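Uncharacterized egV family protein COG1307 (PDB 3JR7) is of unknown function but probably binds lipids such as fatty acids. Local coordinates at residues 263-266 and 267-271; 86-89 and 90-93; 31-34 and 35-38. All blocks are in the same frame, centred on the assembly; numbering follows the deposited sequence.

Contact 1. Residues 263-266 and 267-271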
loop_
_atom_site.group_PDB
_atom_site.type_symbol
_atom_site.label_atom_id
_atom_site.label_comp_id
_atom_site.label_asym_id
_atom_site.label_seq_id
_atom_site.Cartn_x
_atom_site.Cartn_y
_atom_site.Cartn_z
ATOM N N VAL A 263 10.279 -1.042 15.426
ATOM C CA VAL A 263 10.445 -1.915 14.266
ATOM C C VAL A 263 11.602 -1.453 13.418
ATOM O O VAL A 263 12.412 -2.264 13.000
ATOM C CB VAL A 263 9.124 -2.023 13.450
ATOM C CG1 VAL A 263 9.341 -2.717 12.112
ATOM C CG2 VAL A 263 8.101 -2.731 14.314
ATOM N N GLN A 264 11.714 -0.140 13.216
ATOM C CA GLN A 264 12.767 0.393 12.405
ATOM C C GLN A 264 14.129 0.009 13.035
ATOM O O GLN A 264 15.085 -0.417 12.323
ATOM C CB GLN A 264 12.568 1.902 12.255
ATOM C CG GLN A 264 13.523 2.632 11.319
ATOM C CD GLN A 264 13.254 4.094 11.301
ATOM O OE1 GLN A 264 13.137 4.712 12.368
ATOM N NE2 GLN A 264 13.063 4.669 10.093
ATOM N N ARG A 265 14.189 0.112 14.367
ATOM C CA ARG A 265 15.409 -0.177 15.119
ATOM C C ARG A 265 15.783 -1.652 15.002
ATOM O O ARG A 265 16.935 -1.983 14.707
ATOM C CB ARG A 265 15.216 0.235 16.600
ATOM C CG ARG A 265 16.446 0.015 17.481
ATOM C CD ARG A 265 16.209 0.317 18.963
ATOM N NE ARG A 265 15.499 -0.806 19.583
ATOM C CZ ARG A 265 16.047 -1.989 19.838
ATOM N NH1 ARG A 265 17.325 -2.205 19.575
ATOM N NH2 ARG A 265 15.316 -2.961 20.381
ATOM N N LEU A 266 14.807 -2.547 15.187
ATOM C CA LEU A 266 15.049 -3.977 15.031
ATOM C C LEU A 266 15.539 -4.329 13.633
ATOM O O LEU A 266 16.379 -5.181 13.468
ATOM C CB LEU A 266 13.771 -4.802 15.308
ATOM C CG LEU A 266 13.226 -4.771 16.745
ATOM C CD1 LEU A 266 11.765 -5.315 16.793
ATOM C CD2 LEU A 266 14.146 -5.570 17.632
ATOM N N LEU A 267 14.961 -3.713 12.617
ATOM C CA LEU A 267 15.345 -4.020 11.239
ATOM C C LEU A 267 16.759 -3.574 10.972
ATOM O O LEU A 267 17.512 -4.265 10.314
ATOM C CB LEU A 267 14.373 -3.368 10.242
ATOM C CG LEU A 267 12.996 -4.009 10.277
ATOM C CD1 LEU A 267 11.927 -3.083 9.670
ATOM C CD2 LEU A 267 12.954 -5.425 9.613
ATOM N N LYS A 268 17.099 -2.407 11.485
ATOM C CA LYS A 268 18.444 -1.862 11.322
ATOM C C LYS A 268 19.533 -2.706 11.982
ATOM O O LYS A 268 20.668 -2.705 11.541
ATOM C CB LYS A 268 18.487 -0.473 11.899
ATOM C CG LYS A 268 19.764 0.260 11.637
ATOM C CD LYS A 268 19.585 1.757 11.932
ATOM C CE LYS A 268 20.542 2.607 11.122
ATOM N NZ LYS A 268 21.894 2.589 11.671
ATOM N N GLU A 269 19.182 -3.427 13.031
ATOM C CA GLU A 269 20.092 -4.364 13.629
ATOM C C GLU A 269 20.384 -5.568 12.711
ATOM O O GLU A 269 21.418 -6.246 12.882
ATOM C CB GLU A 269 19.529 -4.904 14.950
ATOM C CG GLU A 269 19.315 -3.931 16.070
ATOM C CD GLU A 269 18.749 -4.611 17.321
ATOM O OE1 GLU A 269 17.723 -5.366 17.262
ATOM O OE2 GLU A 269 19.351 -4.388 18.380
ATOM N N ARG A 270 19.452 -5.877 11.818
ATOM C CA ARG A 270 19.499 -7.062 10.993
ATOM C C ARG A 270 20.046 -6.862 9.571
ATOM O O ARG A 270 20.564 -7.776 9.024
ATOM C CB ARG A 270 18.134 -7.756 10.960
ATOM C CG ARG A 270 17.658 -8.191 12.312
ATOM C CD ARG A 270 16.210 -8.430 12.409
ATOM N NE ARG A 270 15.963 -9.240 13.569
ATOM C CZ ARG A 270 16.183 -8.845 14.804
ATOM N NH1 ARG A 270 15.973 -9.666 15.777
ATOM N NH2 ARG A 270 16.617 -7.632 15.050
ATOM N N PHE A 271 19.911 -5.675 9.002
ATOM C CA PHE A 271 20.446 -5.385 7.656
ATOM C C PHE A 271 20.485 -3.890 7.387
ATOM O O PHE A 271 19.743 -3.105 7.984
ATOM C CB PHE A 271 19.646 -6.082 6.539
ATOM C CG PHE A 271 18.149 -5.798 6.564
ATOM C CD1 PHE A 271 17.612 -4.717 5.854
ATOM C CD2 PHE A 271 17.302 -6.616 7.275
ATOM C CE1 PHE A 271 16.236 -4.459 5.844
ATOM C CE2 PHE A 271 15.923 -6.389 7.287
ATOM C CZ PHE A 271 15.388 -5.291 6.596
HETATM O O HOH W 1 18.679 -4.675 21.031
#
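Arg265 and Glu269, one helical turn apart, form the first of two salt bridges that run over the surface of the helix. NH1 of Arg265 sits 3.2 Å from OE2 of Glu269 in a weak, bent bond; the guanidinium and carboxylate planes stand 75° apart, in keeping with contact through a single nitrogen. A water joins both atoms, donating to OE2 and accepting from NH1, while NH2 of Arg265 pairs with Glu262. Glu269 turns its other oxygen, OE1, to NH2 of Arg270 at 3.4 Å, in the plane of that guanidinium though weakly.

The stronger use of Arg270 NH2 is a hydrogen bond to the backbone O of Leu266, 2.9 Å long. CG of Arg270 lies opposite its own carbonyl carbon (chi1 -60°), and the extended chain runs back alongside Leu266 to that oxygen. NE pairs with Asp235 of helix 226-240. Cutting this side chain back to an alanine would probably leave Asp235 and Glu269 OE1 short of a counter-charge and the Leu266 carbonyl without its side-chain donor.

All this happens on the last turns of helix 257-270, the crossover helix of a beta-alpha-beta unit between the parallel strands 248-253 and 275-280.

Apolar contacts face the sheet. CG1 of Val263 and CD1 of Leu267 meet at 3.6 Å, their side chains pointing the same way onto Val296. Leu267 N bonds to Val263 O at 3.0 Å.

Contact 2. Residues 86-89 and 90-93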
loop_
_atom_site.group_PDB
_atom_site.type_symbol
_atom_site.label_atom_id
_atom_site.label_comp_id
_atom_site.label_asym_id
_atom_site.label_seq_id
_atom_site.Cartn_x
_atom_site.Cartn_y
_atom_site.Cartn_z
ATOM N N GLU A 86 -14.243 5.410 -14.353
ATOM C CA GLU A 86 -14.404 6.741 -14.894
ATOM C C GLU A 86 -13.505 7.714 -14.176
ATOM O O GLU A 86 -12.949 8.599 -14.806
ATOM C CB GLU A 86 -15.864 7.192 -14.795
ATOM C CG GLU A 86 -16.772 6.387 -15.758
ATOM C CD GLU A 86 -17.072 4.932 -15.286
ATOM O OE1 GLU A 86 -17.010 4.651 -14.054
ATOM O OE2 GLU A 86 -17.428 4.093 -16.170
ATOM N N ARG A 87 -13.360 7.548 -12.860
ATOM C CA ARG A 87 -12.430 8.370 -12.132
ATOM C C ARG A 87 -10.990 8.144 -12.597
ATOM O O ARG A 87 -10.203 9.078 -12.644
ATOM C CB ARG A 87 -12.484 8.099 -10.642
ATOM C CG ARG A 87 -12.388 9.364 -9.814
ATOM C CD ARG A 87 -13.774 9.714 -9.208
ATOM N NE ARG A 87 -14.390 8.451 -8.789
ATOM C CZ ARG A 87 -13.920 7.645 -7.817
ATOM N NH1 ARG A 87 -12.831 7.991 -7.081
ATOM N NH2 ARG A 87 -14.564 6.489 -7.590
ATOM N N TYR A 88 -10.622 6.899 -12.872
ATOM C CA TYR A 88 -9.263 6.641 -13.337
ATOM C C TYR A 88 -9.060 7.284 -14.702
ATOM O O TYR A 88 -8.047 7.957 -14.957
ATOM C CB TYR A 88 -8.991 5.154 -13.386
ATOM C CG TYR A 88 -8.506 4.548 -12.088
ATOM C CD1 TYR A 88 -7.231 4.852 -11.593
ATOM C CD2 TYR A 88 -9.263 3.570 -11.417
ATOM C CE1 TYR A 88 -6.773 4.291 -10.462
ATOM C CE2 TYR A 88 -8.766 2.948 -10.281
ATOM C CZ TYR A 88 -7.526 3.343 -9.814
ATOM O OH TYR A 88 -7.008 2.760 -8.703
HETATM N N MSE A 89 -10.054 7.096 -15.580
HETATM C CA MSE A 89 -9.974 7.714 -16.915
HETATM C C MSE A 89 -9.729 9.206 -16.849
HETATM O O MSE A 89 -8.864 9.738 -17.546
HETATM C CB MSE A 89 -11.231 7.436 -17.750
HETATM C CG MSE A 89 -11.088 7.960 -19.188
HETATM SE SE MSE A 89 -12.795 8.032 -20.128
HETATM C CE MSE A 89 -13.343 9.794 -19.450
ATOM N N GLU A 90 -10.484 9.889 -16.017
ATOM C CA GLU A 90 -10.336 11.331 -15.884
ATOM C C GLU A 90 -8.940 11.718 -15.376
ATOM O O GLU A 90 -8.383 12.728 -15.802
ATOM C CB GLU A 90 -11.432 11.897 -14.963
ATOM C CG GLU A 90 -12.848 11.766 -15.566
ATOM C CD GLU A 90 -14.005 11.947 -14.553
ATOM O OE1 GLU A 90 -13.745 12.366 -13.396
ATOM O OE2 GLU A 90 -15.179 11.660 -14.932
ATOM N N SER A 91 -8.356 10.913 -14.490
ATOM C CA SER A 91 -7.001 11.188 -14.000
ATOM C C SER A 91 -5.940 10.991 -15.085
ATOM O O SER A 91 -4.859 11.569 -15.013
ATOM C CB SER A 91 -6.663 10.332 -12.782
ATOM O OG SER A 91 -6.354 8.962 -13.149
ATOM N N TYR A 92 -6.231 10.162 -16.075
ATOM C CA TYR A 92 -5.278 9.928 -17.166
ATOM C C TYR A 92 -5.291 11.107 -18.146
ATOM O O TYR A 92 -4.303 11.425 -18.807
ATOM C CB TYR A 92 -5.603 8.625 -17.913
ATOM C CG TYR A 92 -5.710 7.363 -17.095
ATOM C CD1 TYR A 92 -5.166 7.271 -15.802
ATOM C CD2 TYR A 92 -6.357 6.241 -17.609
ATOM C CE1 TYR A 92 -5.272 6.089 -15.050
ATOM C CE2 TYR A 92 -6.452 5.083 -16.894
ATOM C CZ TYR A 92 -5.915 5.004 -15.596
ATOM O OH TYR A 92 -6.011 3.819 -14.889
ATOM N N HIS A 93 -6.435 11.752 -18.272
ATOM C CA HIS A 93 -6.591 12.839 -19.250
ATOM C C HIS A 93 -5.986 14.132 -18.685
ATOM O O HIS A 93 -6.576 14.791 -17.803
ATOM C CB HIS A 93 -8.084 12.988 -19.528
ATOM C CG HIS A 93 -8.426 14.031 -20.546
ATOM N ND1 HIS A 93 -7.931 14.008 -21.831
ATOM C CD2 HIS A 93 -9.276 15.078 -20.487
ATOM C CE1 HIS A 93 -8.419 15.030 -22.505
ATOM N NE2 HIS A 93 -9.248 15.684 -21.716
#
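Tyr88 and Tyr92 cross at a slant, the hydroxyl end of Tyr92 reaching the base of Tyr88. Tyr92 OH lies 3.6 Å from CB of Tyr88, and its CZ is 3.8 Å from that same CB. With CG opposite its own carbonyl carbon (chi1 -54°), Tyr92 leans back over the preceding turn, and one face of its ring covers the backbone O of Tyr88, which stands 3.0 Å above the ring plane and toward the rim.

That carbonyl oxygen is gripped twice. Ser91 OG, set between its own backbone N and carbonyl carbon (chi1 76°), donates to Tyr88 O at 2.7 Å, lying in the carbonyl plane on a lone pair. Tyr92 N also donates to it, at 3.1 Å. Glu90 goes another way: its CG lies 3.3 Å from Glu86 O, and its extended chain runs back beside that turn.

Both phenols find partners on helix 111-126, Tyr88 OH at Ser111 OG and Tyr92 OH at the carbonyl of Ala115. Their rings also rest on Val101 of strand 98-103. His93 N closes the final turn on Met89 O at 3.2 Å, and the His93 ring stacks with Tyr126. A serine hydroxyl returning to the carbonyl three residues earlier is a common intrahelical bond; here it belongs to the C-terminal turn of helix 85-92, packed against the parallel strands of an alpha/beta domain.

Contact 3. Residues 31-34 and 35-38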
loop_
_atom_site.group_PDB
_atom_site.type_symbol
_atom_site.label_atom_id
_atom_site.label_comp_id
_atom_site.label_asym_id
_atom_site.label_seq_id
_atom_site.Cartn_x
_atom_site.Cartn_y
_atom_site.Cartn_z
ATOM N N GLU A 31 0.153 5.441 0.774
ATOM C CA GLU A 31 0.415 6.698 1.483
ATOM C C GLU A 31 1.389 7.578 0.715
ATOM O O GLU A 31 2.231 7.060 0.044
ATOM C CB GLU A 31 1.001 6.433 2.896
ATOM C CG GLU A 31 0.091 5.788 3.912
ATOM C CD GLU A 31 -0.185 4.319 3.671
ATOM O OE1 GLU A 31 0.603 3.646 2.939
ATOM O OE2 GLU A 31 -1.187 3.838 4.245
ATOM N N PHE A 32 1.267 8.909 0.801
ATOM C CA PHE A 32 2.316 9.838 0.310
ATOM C C PHE A 32 3.084 10.423 1.468
ATOM O O PHE A 32 2.476 10.834 2.446
ATOM C CB PHE A 32 1.748 11.035 -0.476
ATOM C CG PHE A 32 1.149 10.682 -1.825
ATOM C CD1 PHE A 32 1.282 9.409 -2.384
ATOM C CD2 PHE A 32 0.442 11.644 -2.526
ATOM C CE1 PHE A 32 0.702 9.118 -3.612
ATOM C CE2 PHE A 32 -0.104 11.378 -3.729
ATOM C CZ PHE A 32 0.011 10.087 -4.288
ATOM N N THR A 33 4.401 10.499 1.345
ATOM C CA THR A 33 5.209 11.247 2.280
ATOM C C THR A 33 5.025 12.747 2.027
ATOM O O THR A 33 4.509 13.137 0.983
ATOM C CB THR A 33 6.694 10.930 2.126
ATOM O OG1 THR A 33 7.113 11.220 0.780
ATOM C CG2 THR A 33 6.967 9.488 2.470
ATOM N N PRO A 34 5.454 13.597 2.987
ATOM C CA PRO A 34 5.388 15.059 2.775
ATOM C C PRO A 34 6.057 15.475 1.472
ATOM O O PRO A 34 5.529 16.275 0.706
ATOM C CB PRO A 34 6.184 15.626 3.964
ATOM C CG PRO A 34 6.040 14.598 5.054
ATOM C CD PRO A 34 5.969 13.246 4.328
ATOM N N GLU A 35 7.199 14.886 1.207
ATOM C CA GLU A 35 7.984 15.260 0.066
ATOM C C GLU A 35 7.245 14.882 -1.231
ATOM O O GLU A 35 7.315 15.606 -2.227
ATOM C CB GLU A 35 9.370 14.621 0.155
ATOM C CG GLU A 35 10.005 14.739 1.562
ATOM C CD GLU A 35 9.645 13.549 2.478
ATOM O OE1 GLU A 35 10.147 12.442 2.219
ATOM O OE2 GLU A 35 8.858 13.701 3.435
HETATM N N MSE A 36 6.490 13.778 -1.187
HETATM C CA MSE A 36 5.729 13.358 -2.340
HETATM C C MSE A 36 4.529 14.281 -2.526
HETATM O O MSE A 36 4.180 14.618 -3.647
HETATM C CB MSE A 36 5.279 11.908 -2.204
HETATM C CG MSE A 36 6.459 10.934 -2.241
HETATM SE SE MSE A 36 5.839 9.169 -1.724
HETATM C CE MSE A 36 7.106 8.678 -0.312
ATOM N N LYS A 37 3.896 14.680 -1.439
ATOM C CA LYS A 37 2.867 15.718 -1.540
ATOM C C LYS A 37 3.423 17.046 -2.085
ATOM O O LYS A 37 2.796 17.663 -2.910
ATOM C CB LYS A 37 2.175 15.907 -0.207
ATOM C CG LYS A 37 1.457 14.674 0.233
ATOM C CD LYS A 37 0.470 14.959 1.359
ATOM C CE LYS A 37 0.527 13.869 2.427
ATOM N NZ LYS A 37 -0.418 14.124 3.545
ATOM N N ALA A 38 4.623 17.436 -1.671
ATOM C CA ALA A 38 5.267 18.670 -2.110
ATOM C C ALA A 38 5.741 18.600 -3.571
ATOM O O ALA A 38 5.911 19.621 -4.232
ATOM C CB ALA A 38 6.458 18.998 -1.192
HETATM O O HOH W 2 9.698 10.656 0.110
#
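Thr33 meets Met36 across the first turn of helix 34-39, with its side chain at the N-cap. OG1 accepts from Met36 N at 3.3 Å, a capping bond whose exact length is doubtful because the model crowds OG1 against the selenomethionine methyl. The torsion chi1 of 58° sets OG1 between the backbone N and carbonyl carbon of Thr33, turned in over the helix end. The carbonyl of Thr33 takes the next amide: Lys37 N bonds to Thr33 O at 2.9 Å. Ala38 N follows on Pro34 O at 2.8 Å.

Around this core, Glu35 bends at chi2 and curls back beside Pro34, its OE2 3.1 Å from Pro34 CD. Its other oxygen, OE1, accepts from a water at 2.8 Å, and this water also bonds to Thr33 OG1, bridging cap and carboxylate. On the other flank CG of Lys37 lies 3.7 Å from CB of Phe32, and CB of Met36 is 4.0 Å from the same carbon.

Farther out, Met36 packs on Thr144 and Leu148 of helix 141-155, Thr33 on Phe277 and Val279 of strand 275-280, and the Phe32 ring stacks with His44. The Glu31 carbonyl, two residues before the cap, accepts from Thr144 OG1. Thr33 O, and less surely OG1, accept from amides of the first turn, while Thr33 N is buried with no partner in the model; the negative charge of Glu35 close to this N-terminus would probably be favoured by the helix dipole.

The three contacts are separate local arrangements, one at a helix N-terminus and two at helix C-termini. Contacts 1 and 2 lie on opposite sides of the chain's centre, their own centres 40 Å apart, on helices packed against different mixed sheets. Contact 3 has its centre 24 Å from that of contact 1 and 21 Å from that of contact 2, nearest atoms about 11 Å away in both cases. It neighbours strand 275-280, just after the helix of contact 1, apparently where the two sheets approach. The pocket of the bound polyether PG6 uses residues between 47 and 295, hence none of 31-38. A modelled sodium ion lies about 3 Å from the Arg87 side chain, without implying coordination.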